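Long-range contacts in tylactone synthase starter module and modules 1 & 2 (Streptomyces fradiae, PDB 2Z5L), which probably reduces the beta-keto group of a tylactone-chain intermediate as an NADPH-dependent ketoreductase of the short-chain dehydrogenase/reductase family: residues Arg28-Trp33 with Ser246-Ala251; Thr108-Leu113 with Trp143-Arg148; Ala365-Ala370 with Ala405-Ala410. All blocks are in the same frame, centred on the assembly; numbering follows the deposited sequence.

Contact 1: residues Arg28-Trp33 with Ser246-Ala251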
loop_
_atom_site.group_PDB
_atom_site.type_symbol
_atom_site.label_atom_id
_atom_site.label_comp_id
_atom_site.label_asym_id
_atom_site.label_seq_id
_atom_site.Cartn_x
_atom_site.Cartn_y
_atom_site.Cartn_z
ATOM N N ARG A 28 4.399 16.456 5.104
ATOM C CA ARG A 28 4.122 15.314 5.963
ATOM C C ARG A 28 2.642 15.067 6.249
ATOM O O ARG A 28 1.954 15.921 6.804
ATOM C CB ARG A 28 4.867 15.478 7.290
ATOM C CG ARG A 28 6.388 15.463 7.174
ATOM C CD ARG A 28 7.004 15.878 8.489
ATOM N NE ARG A 28 6.453 15.108 9.597
ATOM C CZ ARG A 28 6.793 13.857 9.879
ATOM N NH1 ARG A 28 7.699 13.237 9.130
ATOM N NH2 ARG A 28 6.208 13.222 10.891
ATOM N N TYR A 29 2.162 13.884 5.877
ATOM C CA TYR A 29 0.775 13.508 6.116
ATOM C C TYR A 29 0.722 12.113 6.722
ATOM O O TYR A 29 1.705 11.365 6.701
ATOM C CB TYR A 29 -0.023 13.528 4.818
ATOM C CG TYR A 29 0.039 14.828 4.059
ATOM C CD1 TYR A 29 1.144 15.147 3.277
ATOM C CD2 TYR A 29 -1.029 15.727 4.093
ATOM C CE1 TYR A 29 1.181 16.325 2.540
ATOM C CE2 TYR A 29 -1.000 16.914 3.359
ATOM C CZ TYR A 29 0.103 17.204 2.582
ATOM O OH TYR A 29 0.132 18.351 1.816
ATOM N N ARG A 30 -0.435 11.757 7.261
ATOM C CA ARG A 30 -0.592 10.449 7.872
ATOM C C ARG A 30 -2.033 9.975 7.794
ATOM O O ARG A 30 -2.930 10.729 7.413
ATOM C CB ARG A 30 -0.125 10.490 9.333
ATOM C CG ARG A 30 -1.059 11.223 10.295
ATOM C CD ARG A 30 -0.502 11.236 11.720
ATOM N NE ARG A 30 0.364 10.084 11.995
ATOM C CZ ARG A 30 1.694 10.103 11.918
ATOM N NH1 ARG A 30 2.325 11.219 11.579
ATOM N NH2 ARG A 30 2.398 9.005 12.173
ATOM N N VAL A 31 -2.254 8.719 8.152
ATOM C CA VAL A 31 -3.593 8.165 8.110
ATOM C C VAL A 31 -4.180 8.012 9.502
ATOM O O VAL A 31 -3.615 7.336 10.362
ATOM C CB VAL A 31 -3.613 6.795 7.404
ATOM C CG1 VAL A 31 -5.018 6.209 7.454
ATOM C CG2 VAL A 31 -3.163 6.953 5.961
ATOM N N THR A 32 -5.320 8.658 9.713
ATOM C CA THR A 32 -6.018 8.604 10.984
ATOM C C THR A 32 -7.406 8.026 10.762
ATOM O O THR A 32 -7.841 7.829 9.619
ATOM C CB THR A 32 -6.161 10.013 11.606
ATOM O OG1 THR A 32 -6.740 10.912 10.644
ATOM C CG2 THR A 32 -4.800 10.537 12.052
ATOM N N TRP A 33 -8.109 7.778 11.861
ATOM C CA TRP A 33 -9.443 7.206 11.790
ATOM C C TRP A 33 -10.508 8.070 12.456
ATOM O O TRP A 33 -10.569 8.166 13.682
ATOM C CB TRP A 33 -9.431 5.818 12.427
ATOM C CG TRP A 33 -8.625 4.816 11.658
ATOM C CD1 TRP A 33 -7.383 4.330 11.976
ATOM C CD2 TRP A 33 -9.009 4.174 10.439
ATOM N NE1 TRP A 33 -6.974 3.422 11.029
ATOM C CE2 TRP A 33 -7.953 3.307 10.073
ATOM C CE3 TRP A 33 -10.146 4.247 9.617
ATOM C CZ2 TRP A 33 -8.001 2.515 8.919
ATOM C CZ3 TRP A 33 -10.193 3.459 8.470
ATOM C CH2 TRP A 33 -9.126 2.605 8.133
ATOM N N SER A 246 -4.610 13.153 7.189
ATOM C CA SER A 246 -4.387 14.410 7.889
ATOM C C SER A 246 -2.901 14.761 7.977
ATOM O O SER A 246 -2.062 13.889 8.201
ATOM C CB SER A 246 -4.994 14.314 9.289
ATOM O OG SER A 246 -4.882 12.996 9.805
ATOM N N ARG A 247 -2.574 16.038 7.794
ATOM C CA ARG A 247 -1.181 16.470 7.861
ATOM C C ARG A 247 -0.580 15.926 9.149
ATOM O O ARG A 247 -1.217 15.956 10.198
ATOM C CB ARG A 247 -1.093 18.001 7.814
ATOM C CG ARG A 247 -1.759 18.590 6.563
ATOM C CD ARG A 247 -1.490 20.079 6.391
ATOM N NE ARG A 247 -0.325 20.350 5.545
ATOM C CZ ARG A 247 -0.386 20.910 4.337
ATOM N NH1 ARG A 247 -1.549 21.268 3.818
ATOM N NH2 ARG A 247 0.718 21.114 3.638
ATOM N N ALA A 248 0.633 15.394 9.062
ATOM C CA ALA A 248 1.282 14.844 10.239
ATOM C C ALA A 248 2.030 15.950 10.966
ATOM O O ALA A 248 2.229 17.033 10.421
ATOM C CB ALA A 248 2.238 13.725 9.841
ATOM N N ALA A 249 2.438 15.672 12.197
ATOM C CA ALA A 249 3.163 16.641 13.002
ATOM C C ALA A 249 4.399 17.149 12.259
ATOM O O ALA A 249 4.638 16.777 11.106
ATOM C CB ALA A 249 3.564 16.004 14.326
ATOM N N ALA A 250 5.182 18.004 12.908
ATOM C CA ALA A 250 6.391 18.529 12.273
ATOM C C ALA A 250 7.591 17.687 12.669
ATOM O O ALA A 250 7.568 16.995 13.687
ATOM C CB ALA A 250 6.615 19.989 12.672
ATOM N N ALA A 251 8.632 17.739 11.847
ATOM C CA ALA A 251 9.864 17.000 12.096
ATOM C C ALA A 251 10.833 17.936 12.808
ATOM O O ALA A 251 11.655 17.504 13.614
ATOM C CB ALA A 251 10.465 16.527 10.783
#
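Arg28 meets the 246-251 segment through both backbone and side chain. Its carbonyl O accepts from Ala248 N at 2.7 Å. The side chain folds back at chi3 (51°), turning NE toward Ala249 O at 2.9 Å. That oxygen lies in the guanidinium plane, at its edge, and the N-H points almost straight at it (166°), while Ala251 CB covers one face. Beyond the segments, Arg28 NH1 forms a salt bridge with Asp472.

Tyr29 faces Arg247 in a non-hydrogen-bonded antiparallel pair. The two side chains run side by side, with CE2 of Tyr29 3.7 Å from CG of Arg247. The phenol oxygen of Tyr29 lies over one face of the Arg247 guanidinium, near its rim, and the angle there is too poor for a bond. Their polar ends are held elsewhere: Tyr29 OH pairs with Trp482, and Arg247 with Glu503 and the backbone of Ala26.

Arg30 and Ser246 form the hydrogen-bonded pair, Arg30 N giving to Ser246 O at 2.8 Å and Ser246 N to Arg30 O at 3.0 Å. The Arg30 guanidinium turns an edge to the methyl of Ala248. Farther on, OG1 of Thr32 and OG of Ser246 share a hydrogen bond of 2.9 Å.

Regular strand pairing thus ends after Arg247, and the arginine NE of Arg28 carries the link onward to the loop backbone. The acidic partners of Arg28 and Arg247 probably offset their charge, although Arg470 also lies close to Arg28 NH2, and this surface contact is knit mainly by polar bonds.

Contact 2: residues Thr108-Leu113 with Trp143-Arg148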
loop_
_atom_site.group_PDB
_atom_site.type_symbol
_atom_site.label_atom_id
_atom_site.label_comp_id
_atom_site.label_asym_id
_atom_site.label_seq_id
_atom_site.Cartn_x
_atom_site.Cartn_y
_atom_site.Cartn_z
ATOM N N THR A 108 -25.436 -5.545 -5.897
ATOM C CA THR A 108 -24.392 -5.166 -4.969
ATOM C C THR A 108 -23.605 -6.410 -4.575
ATOM O O THR A 108 -24.107 -7.252 -3.831
ATOM C CB THR A 108 -24.969 -4.529 -3.698
ATOM O OG1 THR A 108 -25.626 -3.304 -4.033
ATOM C CG2 THR A 108 -23.851 -4.260 -2.701
ATOM N N VAL A 109 -22.379 -6.522 -5.084
ATOM C CA VAL A 109 -21.521 -7.665 -4.789
ATOM C C VAL A 109 -20.733 -7.472 -3.495
ATOM O O VAL A 109 -19.918 -6.552 -3.382
ATOM C CB VAL A 109 -20.504 -7.926 -5.930
ATOM C CG1 VAL A 109 -19.796 -9.258 -5.694
ATOM C CG2 VAL A 109 -21.201 -7.919 -7.274
ATOM N N VAL A 110 -20.992 -8.344 -2.524
ATOM C CA VAL A 110 -20.312 -8.313 -1.227
ATOM C C VAL A 110 -19.329 -9.474 -1.195
ATOM O O VAL A 110 -19.733 -10.623 -1.063
ATOM C CB VAL A 110 -21.318 -8.464 -0.064
ATOM C CG1 VAL A 110 -20.608 -8.275 1.270
ATOM C CG2 VAL A 110 -22.432 -7.436 -0.219
ATOM N N SER A 111 -18.042 -9.163 -1.324
ATOM C CA SER A 111 -16.992 -10.177 -1.344
ATOM C C SER A 111 -16.386 -10.502 0.017
ATOM O O SER A 111 -15.951 -9.613 0.751
ATOM C CB SER A 111 -15.864 -9.735 -2.283
ATOM O OG SER A 111 -14.758 -10.611 -2.205
ATOM N N LEU A 112 -16.362 -11.787 0.341
ATOM C CA LEU A 112 -15.781 -12.247 1.584
ATOM C C LEU A 112 -14.425 -12.899 1.289
ATOM O O LEU A 112 -13.786 -13.461 2.179
ATOM C CB LEU A 112 -16.715 -13.257 2.263
ATOM C CG LEU A 112 -18.059 -12.664 2.722
ATOM C CD1 LEU A 112 -18.939 -13.755 3.336
ATOM C CD2 LEU A 112 -17.804 -11.555 3.735
ATOM N N LEU A 113 -13.969 -12.806 0.044
ATOM C CA LEU A 113 -12.696 -13.416 -0.319
ATOM C C LEU A 113 -11.545 -12.853 0.505
ATOM O O LEU A 113 -10.580 -13.560 0.793
ATOM C CB LEU A 113 -12.403 -13.206 -1.804
ATOM C CG LEU A 113 -13.418 -13.781 -2.794
ATOM C CD1 LEU A 113 -13.010 -13.371 -4.178
ATOM C CD2 LEU A 113 -13.497 -15.315 -2.668
ATOM N N TRP A 143 -18.079 -4.502 -2.998
ATOM C CA TRP A 143 -17.600 -4.154 -1.679
ATOM C C TRP A 143 -16.712 -5.281 -1.179
ATOM O O TRP A 143 -17.095 -6.444 -1.226
ATOM C CB TRP A 143 -18.774 -3.933 -0.729
ATOM C CG TRP A 143 -19.419 -2.599 -0.903
ATOM C CD1 TRP A 143 -20.336 -2.244 -1.845
ATOM C CD2 TRP A 143 -19.159 -1.426 -0.129
ATOM N NE1 TRP A 143 -20.669 -0.915 -1.706
ATOM C CE2 TRP A 143 -19.958 -0.391 -0.658
ATOM C CE3 TRP A 143 -18.327 -1.150 0.962
ATOM C CZ2 TRP A 143 -19.949 0.909 -0.129
ATOM C CZ3 TRP A 143 -18.316 0.135 1.487
ATOM C CH2 TRP A 143 -19.125 1.150 0.940
ATOM N N ALA A 144 -15.515 -4.938 -0.720
ATOM C CA ALA A 144 -14.604 -5.946 -0.228
ATOM C C ALA A 144 -14.521 -5.883 1.287
ATOM O O ALA A 144 -14.130 -4.862 1.862
ATOM C CB ALA A 144 -13.223 -5.759 -0.839
ATOM N N LEU A 145 -14.902 -6.978 1.934
ATOM C CA LEU A 145 -14.845 -7.053 3.386
ATOM C C LEU A 145 -13.522 -7.681 3.773
ATOM O O LEU A 145 -13.025 -8.566 3.084
ATOM C CB LEU A 145 -15.998 -7.893 3.929
ATOM C CG LEU A 145 -17.397 -7.382 3.569
ATOM C CD1 LEU A 145 -18.435 -8.255 4.265
ATOM C CD2 LEU A 145 -17.548 -5.944 3.975
ATOM N N THR A 146 -12.942 -7.210 4.871
ATOM C CA THR A 146 -11.667 -7.732 5.353
ATOM C C THR A 146 -11.674 -7.749 6.872
ATOM O O THR A 146 -12.641 -7.317 7.502
ATOM C CB THR A 146 -10.485 -6.862 4.895
ATOM O OG1 THR A 146 -10.526 -5.601 5.572
ATOM C CG2 THR A 146 -10.549 -6.622 3.392
ATOM N N ARG A 147 -10.581 -8.230 7.452
ATOM C CA ARG A 147 -10.450 -8.310 8.898
ATOM C C ARG A 147 -9.006 -8.090 9.337
ATOM O O ARG A 147 -8.091 -8.768 8.860
ATOM C CB ARG A 147 -10.900 -9.679 9.385
ATOM C CG ARG A 147 -10.196 -10.813 8.667
ATOM C CD ARG A 147 -9.957 -11.982 9.596
ATOM N NE ARG A 147 -9.052 -11.618 10.681
ATOM C CZ ARG A 147 -8.629 -12.462 11.616
ATOM N NH1 ARG A 147 -9.032 -13.725 11.602
ATOM N NH2 ARG A 147 -7.800 -12.041 12.565
ATOM N N ARG A 148 -8.814 -7.158 10.266
ATOM C CA ARG A 148 -7.487 -6.847 10.777
ATOM C C ARG A 148 -6.611 -6.276 9.664
ATOM O O ARG A 148 -5.380 -6.311 9.739
ATOM C CB ARG A 148 -6.837 -8.106 11.388
ATOM C CG ARG A 148 -6.920 -8.179 12.920
ATOM C CD ARG A 148 -6.455 -9.522 13.492
ATOM N NE ARG A 148 -5.106 -9.894 13.072
ATOM C CZ ARG A 148 -3.999 -9.242 13.410
ATOM N NH1 ARG A 148 -2.819 -9.668 12.964
ATOM N NH2 ARG A 148 -4.067 -8.170 14.192
HETATM O O HOH W 1 -13.223 -9.327 0.813
#
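The indole of Trp143 is approached obliquely by Thr108, whose CG2 methyl lies 4.1 Å from CD1 of the ring. This methyl stands anti to the backbone N of Thr108 (chi1 -64° for OG1), which directs it to the indole, while OG1 makes a weak hydrogen bond to Asn106. The same indole also touches Ile184, on the neighbouring strand 180-186.

Behind these side chains the backbones pair in parallel, the short strand axes differing by only 21° in direction. Trp143 N donates to Val109 O at 2.8 Å, and Ser111 N to Trp143 O at 2.9 Å. Leu145 N completes the ladder with a bond of 3.1 Å to Ser111 O. All three are close to straight, and together they set Val110 beside Trp143 and Ser111 beside Ala144.

Leu145 carries the apolar part. Its CD1 touches two side chains that approach at about a right angle to each other, 3.7 Å from CG1 of Val110 and 3.4 Å from CD2 of Leu112. The second distance is tighter than ordinary methyl packing. Val110 meets the leucine at a slant, whereas Leu112 runs beside it in the same direction.

On the strand's other side Ser111 OG accepts from Leu113 N at 3.2 Å, an ST turn by which the chain bends out of the strand. A water donates to Ser111 O at 2.7 Å, so this carbonyl is gripped twice; the water's approach to Leu145 O is too short to be trusted.

Strand 107-111, helix 119-135 and strand 140-147 form a beta-alpha-beta unit, with Ser111 and Leu113 touching Leu128 of the helix. Such parallel neighbours joined through a helix are characteristic of the Rossmann-type fold, and this one probably belongs to the structural subdomain of the ketoreductase.

Contact 3: residues Ala365-Ala370 with Ala405-Ala410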
loop_
_atom_site.group_PDB
_atom_site.type_symbol
_atom_site.label_atom_id
_atom_site.label_comp_id
_atom_site.label_asym_id
_atom_site.label_seq_id
_atom_site.Cartn_x
_atom_site.Cartn_y
_atom_site.Cartn_z
ATOM N N ALA A 365 10.387 -7.805 -5.830
ATOM C CA ALA A 365 11.462 -7.001 -5.236
ATOM C C ALA A 365 11.021 -6.175 -4.037
ATOM O O ALA A 365 11.747 -6.049 -3.038
ATOM C CB ALA A 365 12.064 -6.072 -6.289
ATOM N N LYS A 366 9.828 -5.607 -4.144
ATOM C CA LYS A 366 9.299 -4.773 -3.079
ATOM C C LYS A 366 8.868 -5.577 -1.850
ATOM O O LYS A 366 9.550 -5.572 -0.817
ATOM C CB LYS A 366 8.140 -3.942 -3.634
ATOM C CG LYS A 366 7.663 -2.825 -2.739
ATOM C CD LYS A 366 7.131 -1.711 -3.614
ATOM C CE LYS A 366 8.258 -0.811 -4.084
ATOM N NZ LYS A 366 8.638 0.148 -3.033
ATOM N N VAL A 367 7.757 -6.293 -1.966
ATOM C CA VAL A 367 7.250 -7.062 -0.836
ATOM C C VAL A 367 8.184 -8.170 -0.350
ATOM O O VAL A 367 8.578 -8.189 0.816
ATOM C CB VAL A 367 5.891 -7.686 -1.156
ATOM C CG1 VAL A 367 5.291 -8.273 0.107
ATOM C CG2 VAL A 367 4.975 -6.647 -1.747
ATOM N N CYS A 368 8.517 -9.100 -1.239
ATOM C CA CYS A 368 9.400 -10.204 -0.883
ATOM C C CYS A 368 10.721 -9.707 -0.285
ATOM O O CYS A 368 11.222 -10.273 0.691
ATOM C CB CYS A 368 9.674 -11.086 -2.111
ATOM S SG CYS A 368 8.203 -11.981 -2.739
ATOM N N GLY A 369 11.279 -8.649 -0.863
ATOM C CA GLY A 369 12.532 -8.109 -0.366
ATOM C C GLY A 369 12.484 -7.664 1.087
ATOM O O GLY A 369 13.330 -8.053 1.901
ATOM N N ALA A 370 11.490 -6.841 1.411
ATOM C CA ALA A 370 11.314 -6.317 2.756
ATOM C C ALA A 370 10.983 -7.416 3.761
ATOM O O ALA A 370 11.416 -7.372 4.918
ATOM C CB ALA A 370 10.209 -5.272 2.759
ATOM N N ALA A 405 0.205 -0.451 -5.702
ATOM C CA ALA A 405 -0.426 0.005 -4.466
ATOM C C ALA A 405 -0.579 -1.131 -3.473
ATOM O O ALA A 405 -0.468 -0.919 -2.255
ATOM C CB ALA A 405 -1.778 0.629 -4.753
ATOM N N ALA A 406 -0.844 -2.335 -3.977
ATOM C CA ALA A 406 -0.979 -3.462 -3.068
ATOM C C ALA A 406 0.376 -3.675 -2.393
ATOM O O ALA A 406 0.460 -3.755 -1.166
ATOM C CB ALA A 406 -1.410 -4.722 -3.822
ATOM N N ALA A 407 1.436 -3.705 -3.198
ATOM C CA ALA A 407 2.789 -3.938 -2.694
ATOM C C ALA A 407 3.259 -2.900 -1.674
ATOM O O ALA A 407 3.802 -3.243 -0.623
ATOM C CB ALA A 407 3.772 -4.003 -3.858
ATOM N N ASN A 408 3.070 -1.627 -1.995
ATOM C CA ASN A 408 3.471 -0.571 -1.090
ATOM C C ASN A 408 2.605 -0.617 0.175
ATOM O O ASN A 408 3.122 -0.459 1.288
ATOM C CB ASN A 408 3.432 0.775 -1.820
ATOM C CG ASN A 408 4.625 0.942 -2.745
ATOM O OD1 ASN A 408 5.755 1.105 -2.279
ATOM N ND2 ASN A 408 4.390 0.876 -4.048
ATOM N N ALA A 409 1.310 -0.882 0.026
ATOM C CA ALA A 409 0.446 -0.996 1.199
ATOM C C ALA A 409 1.054 -2.055 2.147
ATOM O O ALA A 409 1.056 -1.873 3.363
ATOM C CB ALA A 409 -0.976 -1.398 0.776
ATOM N N ALA A 410 1.588 -3.146 1.593
ATOM C CA ALA A 410 2.191 -4.197 2.418
ATOM C C ALA A 410 3.470 -3.792 3.150
ATOM O O ALA A 410 3.775 -4.325 4.229
ATOM C CB ALA A 410 2.466 -5.454 1.586
#
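Lys366 crosses the Asn408 side chain at a slant, CD passing the amide and the amine turned back to the amide oxygen. NZ of Lys366 donates to OD1 of Asn408 at 3.1 Å, arriving well off the C=O direction (135° at the oxygen) and tilted from the carbonyl plane. The chain leaves the helix extended, with CG opposite the backbone N, and this start carries CD to 3.4 Å from OD1 of Asn408. Sharp bends at chi3 (-84°) and chi4 then place CE and NZ, so methylene and amine both border the same oxygen. The other end of the amide is settled within its own helix: Asn408 ND2 bonds back to the carbonyl O of Tyr404, four residues earlier, which fixes the flip of the group and leaves OD1 directed at the lysine.

Next to this polar pair the helices touch through small side chains. Val367 splays its two methyls over the alanines, CG2 resting 3.6 Å from CB of Ala407 and CG1 more loosely at 4.3 Å from CB of Ala410. Ala407 CB also meets CD of Lys366 at 4.1 Å, its two contacts lying roughly at right angles about the methyl. With so little bulk on the 405-410 side, the axes come within 8.9 Å and run nearly parallel, 23° apart.

Residues 365-368 form a wider pi-type turn, and His341 NE2 bonds to the carbonyl of Lys366, so the backbone that carries the lysine is itself held from outside. Tyr404 and Asn408 are spaced as in the YxxxN motif of polyketide ketoreductases, and Lys366 touches Tyr404, consistent with an active-site cluster. Chemically, the amide oxygen accepts from the buried lysine, which would help hold the amine near that tyrosine.

Contacts 2 and 3 are buried, whereas contact 1 lies at the surface. Contacts 1 and 2 both pair strands, but in opposite senses: 28-33 with 246-251 is antiparallel and adds arginine and hydroxyl bonds to its backbone pairing, while 108-113 with 143-148 is parallel and backed by leucine and valine. Contact 3 joins helices instead, using alanine packing and a single amine-amide bond within the KR domain. Strand 28-35 is flanked by 239-247 and 474-477, so contact 1 sits between the parallel strands of contact 2's region and those of the KR domain, probably the catalytic part. The contacts do not touch; their centres are 22 to 28 Å apart.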